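Local structure of mandelate racemase/muconate lactonizing enzyme (Jannaschia sp., 4J3Z) at residues M100-P113 with A358-N370. The protein probably catalyses an isomerase-type reaction on a carboxylate substrate, as a member of the mandelate racemase/muconate lactonizing enzyme branch of the enolase superfamily. Numbering follows the deposited sequence.
Sequences MACWDILGKARDCP and AAPDAPGLGITLN
Gly107 and Gly364 bring the two backbones together, their CA atoms 3.5 Å apart where the last turns of the helix meet the type II' turn Pro363-Gly366. Gly107, having no side chain, lets Gly364 lie directly against the helix; Gly364, at positive phi as the second residue of the turn, puts its CA 3.4 Å from Asp104 OD1. Beyond the helix the chain turns back through Asp111, also at positive phi, and Gly364 N donates to Cys112 O (3.0 Å). The backbone of Gly364 also bonds to Val114, which ties it to the residues on both sides of Pro113 in a single bridge. Cys112 O also receives a CA-H...O contact from Pro363.

Asp104 grips the turn from the helix side. Its CG stands anti to the backbone N (chi1 -158°), which carries OD1 to Leu365 N at 2.6 Å; the bond is nearly straight (170°) and reaches the oxygen almost along its C-O axis. Leu365 crosses this carboxylate at a slant, resting CB and CG against OD1 while CD1 approaches Asp104 CB. The other oxygen, OD2, accepts from Leu38 N and from a water that also donates to Ile367 O and accepts from Lys108 NZ, whose ammonium binds Thr36 O as well. The Pro363 ring sets CB 3.3 Å from Gly107 O and CG near Asp111 OD1, while Pro113 CB lies 3.2 Å from Ala362 O.

Consistent with the enolase-type architecture, helix 89-109 of the N-terminal capping domain thus meets the loop leaving strand 356-358, which pairs antiparallel with barrel strand 125-131. Ile367 packs on helix 315-327, Leu365 O accepts from His323 of that helix, and Ala101 and Ile105 face strand 24-31 of the capping domain's three-stranded antiparallel sheet.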
ATOM      1  N   MET D 100      25.617 -30.072  -6.860  1.00 25.43           N
ATOM      2  CA  MET D 100      25.927 -30.900  -5.679  1.00 26.15           C
ATOM      3  C   MET D 100      27.187 -31.741  -5.910  1.00 27.42           C
ATOM      4  O   MET D 100      28.036 -31.865  -5.018  1.00 27.60           O
ATOM      5  CB  MET D 100      24.783 -31.849  -5.333  1.00 27.37           C
ATOM      6  CG  MET D 100      23.435 -31.228  -4.989  1.00 27.54           C
ATOM      7  SD  MET D 100      22.335 -32.606  -4.653  1.00 27.86           S
ATOM      8  CE  MET D 100      20.758 -31.805  -4.386  1.00 28.31           C
ATOM      9  N   ALA D 101      27.303 -32.313  -7.111  1.00 28.20           N
ATOM     10  CA  ALA D 101      28.457 -33.149  -7.476  1.00 28.70           C
ATOM     11  C   ALA D 101      29.761 -32.361  -7.433  1.00 29.21           C
ATOM     12  O   ALA D 101      30.801 -32.902  -7.051  1.00 30.70           O
ATOM     13  CB  ALA D 101      28.259 -33.788  -8.849  1.00 28.30           C
ATOM     14  N   CYS D 102      29.695 -31.088  -7.821  1.00 28.06           N
ATOM     15  CA  CYS D 102      30.827 -30.165  -7.710  1.00 26.79           C
ATOM     16  C   CYS D 102      31.271 -29.991  -6.259  1.00 27.32           C
ATOM     17  O   CYS D 102      32.423 -30.289  -5.935  1.00 28.23           O
ATOM     18  CB  CYS D 102      30.496 -28.809  -8.341  1.00 25.69           C
ATOM     19  SG  CYS D 102      30.360 -28.852 -10.145  1.00 24.92           S
ATOM     20  N   TRP D 103      30.360 -29.543  -5.389  1.00 26.48           N
ATOM     21  CA  TRP D 103      30.647 -29.395  -3.952  1.00 25.80           C
ATOM     22  C   TRP D 103      31.239 -30.666  -3.326  1.00 26.72           C
ATOM     23  O   TRP D 103      32.045 -30.592  -2.393  1.00 27.67           O
ATOM     24  CB  TRP D 103      29.390 -28.979  -3.185  1.00 26.24           C
ATOM     25  CG  TRP D 103      28.971 -27.559  -3.401  1.00 26.18           C
ATOM     26  CD1 TRP D 103      27.862 -27.118  -4.076  1.00 26.13           C
ATOM     27  CD2 TRP D 103      29.645 -26.387  -2.927  1.00 26.01           C
ATOM     28  NE1 TRP D 103      27.809 -25.737  -4.054  1.00 25.96           N
ATOM     29  CE2 TRP D 103      28.899 -25.267  -3.364  1.00 25.94           C
ATOM     30  CE3 TRP D 103      30.820 -26.172  -2.192  1.00 25.77           C
ATOM     31  CZ2 TRP D 103      29.284 -23.960  -3.078  1.00 24.87           C
ATOM     32  CZ3 TRP D 103      31.203 -24.863  -1.912  1.00 25.19           C
ATOM     33  CH2 TRP D 103      30.438 -23.780  -2.353  1.00 24.67           C
ATOM     34  N   ASP D 104      30.828 -31.827  -3.833  1.00 27.49           N
ATOM     35  CA  ASP D 104      31.412 -33.114  -3.415  1.00 27.90           C
ATOM     36  C   ASP D 104      32.876 -33.226  -3.861  1.00 27.21           C
ATOM     37  O   ASP D 104      33.732 -33.635  -3.078  1.00 27.42           O
ATOM     38  CB  ASP D 104      30.579 -34.290  -3.943  1.00 28.33           C
ATOM     39  CG  ASP D 104      30.794 -35.576  -3.150  1.00 29.48           C
ATOM     40  OD1 ASP D 104      31.099 -35.498  -1.933  1.00 29.94           O
ATOM     41  OD2 ASP D 104      30.657 -36.673  -3.746  1.00 28.17           O
ATOM     42  N   ILE D 105      33.162 -32.837  -5.105  1.00 27.08           N
ATOM     43  CA  ILE D 105      34.547 -32.822  -5.618  1.00 26.41           C
ATOM     44  C   ILE D 105      35.400 -31.758  -4.924  1.00 26.34           C
ATOM     45  O   ILE D 105      36.588 -31.966  -4.707  1.00 26.75           O
ATOM     46  CB  ILE D 105      34.606 -32.599  -7.149  1.00 25.56           C
ATOM     47  CG1 ILE D 105      34.046 -33.810  -7.898  1.00 24.49           C
ATOM     48  CG2 ILE D 105      36.032 -32.287  -7.600  1.00 24.61           C
ATOM     49  CD1 ILE D 105      33.671 -33.522  -9.332  1.00 24.35           C
ATOM     50  N   LEU D 106      34.795 -30.623  -4.581  1.00 26.72           N
ATOM     51  CA  LEU D 106      35.510 -29.561  -3.868  1.00 26.88           C
ATOM     52  C   LEU D 106      35.888 -30.014  -2.453  1.00 28.24           C
ATOM     53  O   LEU D 106      36.999 -29.751  -1.982  1.00 29.14           O
ATOM     54  CB  LEU D 106      34.681 -28.273  -3.820  1.00 25.98           C
ATOM     55  CG  LEU D 106      34.257 -27.599  -5.133  1.00 26.05           C
ATOM     56  CD1 LEU D 106      33.589 -26.257  -4.851  1.00 25.72           C
ATOM     57  CD2 LEU D 106      35.432 -27.432  -6.087  1.00 25.77           C
ATOM     58  N   GLY D 107      34.959 -30.695  -1.785  1.00 28.15           N
ATOM     59  CA  GLY D 107      35.213 -31.276  -0.467  1.00 28.57           C
ATOM     60  C   GLY D 107      36.307 -32.339  -0.455  1.00 28.69           C
ATOM     61  O   GLY D 107      37.059 -32.444   0.510  1.00 28.68           O
ATOM     62  N   LYS D 108      36.411 -33.119  -1.530  1.00 28.22           N
ATOM     63  CA  LYS D 108      37.482 -34.115  -1.655  1.00 27.48           C
ATOM     64  C   LYS D 108      38.845 -33.505  -2.024  1.00 27.92           C
ATOM     65  O   LYS D 108      39.891 -33.965  -1.531  1.00 27.02           O
ATOM     66  CB  LYS D 108      37.101 -35.204  -2.656  1.00 27.26           C
ATOM     67  CG  LYS D 108      36.040 -36.168  -2.151  1.00 26.82           C
ATOM     68  CD  LYS D 108      35.642 -37.147  -3.240  1.00 26.64           C
ATOM     69  CE  LYS D 108      34.479 -38.018  -2.788  1.00 26.46           C
ATOM     70  NZ  LYS D 108      34.114 -39.038  -3.803  1.00 25.99           N
ATOM     71  N   ALA D 109      38.835 -32.484  -2.886  1.00 26.78           N
ATOM     72  CA  ALA D 109      40.063 -31.764  -3.239  1.00 27.96           C
ATOM     73  C   ALA D 109      40.678 -31.029  -2.038  1.00 30.56           C
ATOM     74  O   ALA D 109      41.900 -31.037  -1.854  1.00 30.10           O
ATOM     75  CB  ALA D 109      39.811 -30.786  -4.381  1.00 27.17           C
ATOM     76  N   ARG D 110      39.821 -30.406  -1.229  1.00 32.51           N
ATOM     77  CA  ARG D 110      40.248 -29.542  -0.127  1.00 33.80           C
ATOM     78  C   ARG D 110      40.296 -30.261   1.217  1.00 37.58           C
ATOM     79  O   ARG D 110      40.649 -29.648   2.235  1.00 39.14           O
ATOM     80  CB  ARG D 110      39.323 -28.324  -0.026  1.00 32.89           C
ATOM     81  CG  ARG D 110      39.430 -27.367  -1.206  1.00 31.66           C
ATOM     82  CD  ARG D 110      38.241 -26.422  -1.289  1.00 29.35           C
ATOM     83  NE  ARG D 110      38.447 -25.365  -2.293  1.00 27.25           N
ATOM     84  CZ  ARG D 110      37.579 -24.387  -2.558  1.00 26.21           C
ATOM     85  NH1 ARG D 110      37.865 -23.474  -3.477  1.00 25.54           N
ATOM     86  NH2 ARG D 110      36.421 -24.306  -1.903  1.00 27.16           N
ATOM     87  N   ASP D 111      39.953 -31.534   1.238  1.00 37.64           N
ATOM     88  CA  ASP D 111      39.928 -32.326   2.467  1.00 36.65           C
ATOM     89  C   ASP D 111      39.118 -31.739   3.589  1.00 37.79           C
ATOM     90  O   ASP D 111      39.629 -31.439   4.632  1.00 37.54           O
ATOM     91  CB  ASP D 111      41.320 -32.696   2.938  1.00 35.82           C
ATOM     92  CG  ASP D 111      41.596 -34.148   2.825  1.00 35.24           C
ATOM     93  OD1 ASP D 111      40.726 -34.905   2.440  1.00 35.09           O
ATOM     94  OD2 ASP D 111      42.711 -34.535   3.120  1.00 35.87           O
ATOM     95  N   CYS D 112      37.850 -31.546   3.312  1.00 36.90           N
ATOM     96  CA  CYS D 112      36.994 -30.641   4.036  1.00 36.35           C
ATOM     97  C   CYS D 112      35.565 -31.110   3.802  1.00 34.55           C
ATOM     98  O   CYS D 112      35.202 -31.414   2.662  1.00 35.48           O
ATOM     99  CB  CYS D 112      37.210 -29.238   3.468  1.00 37.75           C
ATOM    100  SG  CYS D 112      36.267 -27.887   4.194  1.00 37.84           S
ATOM    101  N   PRO D 113      34.756 -31.206   4.875  1.00 31.57           N
ATOM    102  CA  PRO D 113      33.355 -31.585   4.664  1.00 31.49           C
ATOM    103  C   PRO D 113      32.616 -30.415   4.061  1.00 31.63           C
ATOM    104  O   PRO D 113      32.953 -29.269   4.365  1.00 32.69           O
ATOM    105  CB  PRO D 113      32.845 -31.882   6.079  1.00 31.83           C
ATOM    106  CG  PRO D 113      33.734 -31.081   6.983  1.00 31.82           C
ATOM    107  CD  PRO D 113      35.070 -30.969   6.298  1.00 31.31           C
ATOM    108  N   ALA D 358      23.907 -35.486  13.362  1.00 30.31           N
ATOM    109  CA  ALA D 358      25.120 -34.771  13.753  1.00 30.22           C
ATOM    110  C   ALA D 358      25.862 -34.366  12.496  1.00 31.54           C
ATOM    111  O   ALA D 358      25.854 -35.102  11.502  1.00 31.73           O
ATOM    112  CB  ALA D 358      25.999 -35.645  14.639  1.00 29.85           C
ATOM    113  N   ALA D 359      26.497 -33.198  12.539  1.00 32.16           N
ATOM    114  CA  ALA D 359      27.317 -32.710  11.433  1.00 32.76           C
ATOM    115  C   ALA D 359      28.352 -33.757  11.008  1.00 33.52           C
ATOM    116  O   ALA D 359      29.167 -34.182  11.829  1.00 34.74           O
ATOM    117  CB  ALA D 359      27.997 -31.406  11.817  1.00 32.92           C
ATOM    118  N   PRO D 360      28.308 -34.188   9.728  1.00 33.30           N
ATOM    119  CA  PRO D 360      29.215 -35.225   9.205  1.00 33.09           C
ATOM    120  C   PRO D 360      30.705 -34.840   9.263  1.00 34.58           C
ATOM    121  O   PRO D 360      31.048 -33.656   9.399  1.00 35.07           O
ATOM    122  CB  PRO D 360      28.747 -35.411   7.754  1.00 32.66           C
ATOM    123  CG  PRO D 360      27.342 -34.899   7.733  1.00 32.31           C
ATOM    124  CD  PRO D 360      27.325 -33.763   8.712  1.00 32.87           C
ATOM    125  N   ASP D 361      31.561 -35.853   9.152  1.00 34.07           N
ATOM    126  CA  ASP D 361      32.986 -35.759   9.470  1.00 34.30           C
ATOM    127  C   ASP D 361      33.916 -35.917   8.270  1.00 31.81           C
ATOM    128  O   ASP D 361      35.115 -35.620   8.361  1.00 30.41           O
ATOM    129  CB  ASP D 361      33.344 -36.856  10.478  1.00 35.19           C
ATOM    130  CG  ASP D 361      33.549 -36.331  11.881  1.00 37.55           C
ATOM    131  OD1 ASP D 361      33.705 -35.105  12.052  1.00 37.43           O
ATOM    132  OD2 ASP D 361      33.572 -37.162  12.818  1.00 39.55           O
ATOM    133  N   ALA D 362      33.372 -36.430   7.172  1.00 30.44           N
ATOM    134  CA  ALA D 362      34.178 -36.837   6.029  1.00 29.25           C
ATOM    135  C   ALA D 362      34.260 -35.730   4.980  1.00 29.86           C
ATOM    136  O   ALA D 362      33.390 -34.850   4.938  1.00 30.71           O
ATOM    137  CB  ALA D 362      33.617 -38.114   5.425  1.00 28.31           C
ATOM    138  N   PRO D 363      35.307 -35.767   4.127  1.00 29.64           N
ATOM    139  CA  PRO D 363      35.429 -34.761   3.068  1.00 29.59           C
ATOM    140  C   PRO D 363      34.300 -34.899   2.048  1.00 29.86           C
ATOM    141  O   PRO D 363      33.735 -35.987   1.891  1.00 29.38           O
ATOM    142  CB  PRO D 363      36.775 -35.098   2.416  1.00 29.35           C
ATOM    143  CG  PRO D 363      37.508 -35.922   3.425  1.00 30.00           C
ATOM    144  CD  PRO D 363      36.436 -36.717   4.102  1.00 29.37           C
ATOM    145  N   GLY D 364      33.979 -33.807   1.359  1.00 29.67           N
ATOM    146  CA  GLY D 364      32.884 -33.805   0.393  1.00 28.44           C
ATOM    147  C   GLY D 364      31.580 -34.026   1.125  1.00 28.67           C
ATOM    148  O   GLY D 364      31.399 -33.547   2.240  1.00 29.31           O
ATOM    149  N   LEU D 365      30.671 -34.768   0.504  1.00 28.59           N
ATOM    150  CA  LEU D 365      29.380 -35.039   1.118  1.00 27.75           C
ATOM    151  C   LEU D 365      29.469 -36.233   2.055  1.00 27.37           C
ATOM    152  O   LEU D 365      28.533 -36.509   2.813  1.00 27.43           O
ATOM    153  CB  LEU D 365      28.287 -35.223   0.054  1.00 27.07           C
ATOM    154  CG  LEU D 365      28.009 -34.003  -0.825  1.00 27.52           C
ATOM    155  CD1 LEU D 365      27.078 -34.346  -1.985  1.00 27.84           C
ATOM    156  CD2 LEU D 365      27.445 -32.852  -0.003  1.00 28.00           C
ATOM    157  N   GLY D 366      30.611 -36.921   2.002  1.00 27.41           N
ATOM    158  CA  GLY D 366      30.904 -38.071   2.860  1.00 26.52           C
ATOM    159  C   GLY D 366      30.179 -39.325   2.409  1.00 27.47           C
ATOM    160  O   GLY D 366      30.147 -40.327   3.133  1.00 27.32           O
ATOM    161  N   ILE D 367      29.590 -39.262   1.216  1.00 27.55           N
ATOM    162  CA  ILE D 367      28.823 -40.379   0.661  1.00 27.91           C
ATOM    163  C   ILE D 367      29.452 -40.917  -0.622  1.00 28.55           C
ATOM    164  O   ILE D 367      29.757 -40.163  -1.549  1.00 28.18           O
ATOM    165  CB  ILE D 367      27.332 -40.020   0.426  1.00 27.18           C
ATOM    166  CG1 ILE D 367      27.194 -38.717  -0.382  1.00 27.15           C
ATOM    167  CG2 ILE D 367      26.603 -39.899   1.758  1.00 25.94           C
ATOM    168  CD1 ILE D 367      25.790 -38.410  -0.854  1.00 25.17           C
ATOM    169  N   THR D 368      29.676 -42.226  -0.649  1.00 28.91           N
ATOM    170  CA  THR D 368      30.095 -42.907  -1.864  1.00 28.60           C
ATOM    171  C   THR D 368      28.892 -43.705  -2.351  1.00 27.65           C
ATOM    172  O   THR D 368      28.092 -44.174  -1.544  1.00 27.21           O
ATOM    173  CB  THR D 368      31.304 -43.831  -1.593  1.00 30.15           C
ATOM    174  OG1 THR D 368      32.351 -43.076  -0.970  1.00 31.29           O
ATOM    175  CG2 THR D 368      31.853 -44.444  -2.876  1.00 30.01           C
ATOM    176  N   LEU D 369      28.738 -43.822  -3.667  1.00 26.75           N
ATOM    177  CA  LEU D 369      27.747 -44.721  -4.233  1.00 25.56           C
ATOM    178  C   LEU D 369      28.304 -46.141  -4.245  1.00 27.52           C
ATOM    179  O   LEU D 369      29.516 -46.330  -4.287  1.00 26.78           O
ATOM    180  CB  LEU D 369      27.359 -44.273  -5.641  1.00 24.03           C
ATOM    181  CG  LEU D 369      26.152 -44.946  -6.292  1.00 23.46           C
ATOM    182  CD1 LEU D 369      24.843 -44.494  -5.666  1.00 23.02           C
ATOM    183  CD2 LEU D 369      26.152 -44.685  -7.784  1.00 23.18           C
ATOM    184  N   ASN D 370      27.408 -47.130  -4.177  1.00 30.14           N
ATOM    185  CA  ASN D 370      27.768 -48.544  -4.316  1.00 29.75           C
ATOM    186  C   ASN D 370      27.172 -49.034  -5.619  1.00 29.73           C
ATOM    187  O   ASN D 370      25.951 -49.219  -5.727  1.00 30.04           O
ATOM    188  CB  ASN D 370      27.196 -49.381  -3.164  1.00 30.13           C
ATOM    189  CG  ASN D 370      27.493 -48.791  -1.798  1.00 30.61           C
ATOM    190  OD1 ASN D 370      28.619 -48.396  -1.506  1.00 31.11           O
ATOM    191  ND2 ASN D 370      26.479 -48.752  -0.945  1.00 30.58           N
TER
HETATM  192  O   HOH W   1      31.284 -39.482  -3.865  1.00 22.63           O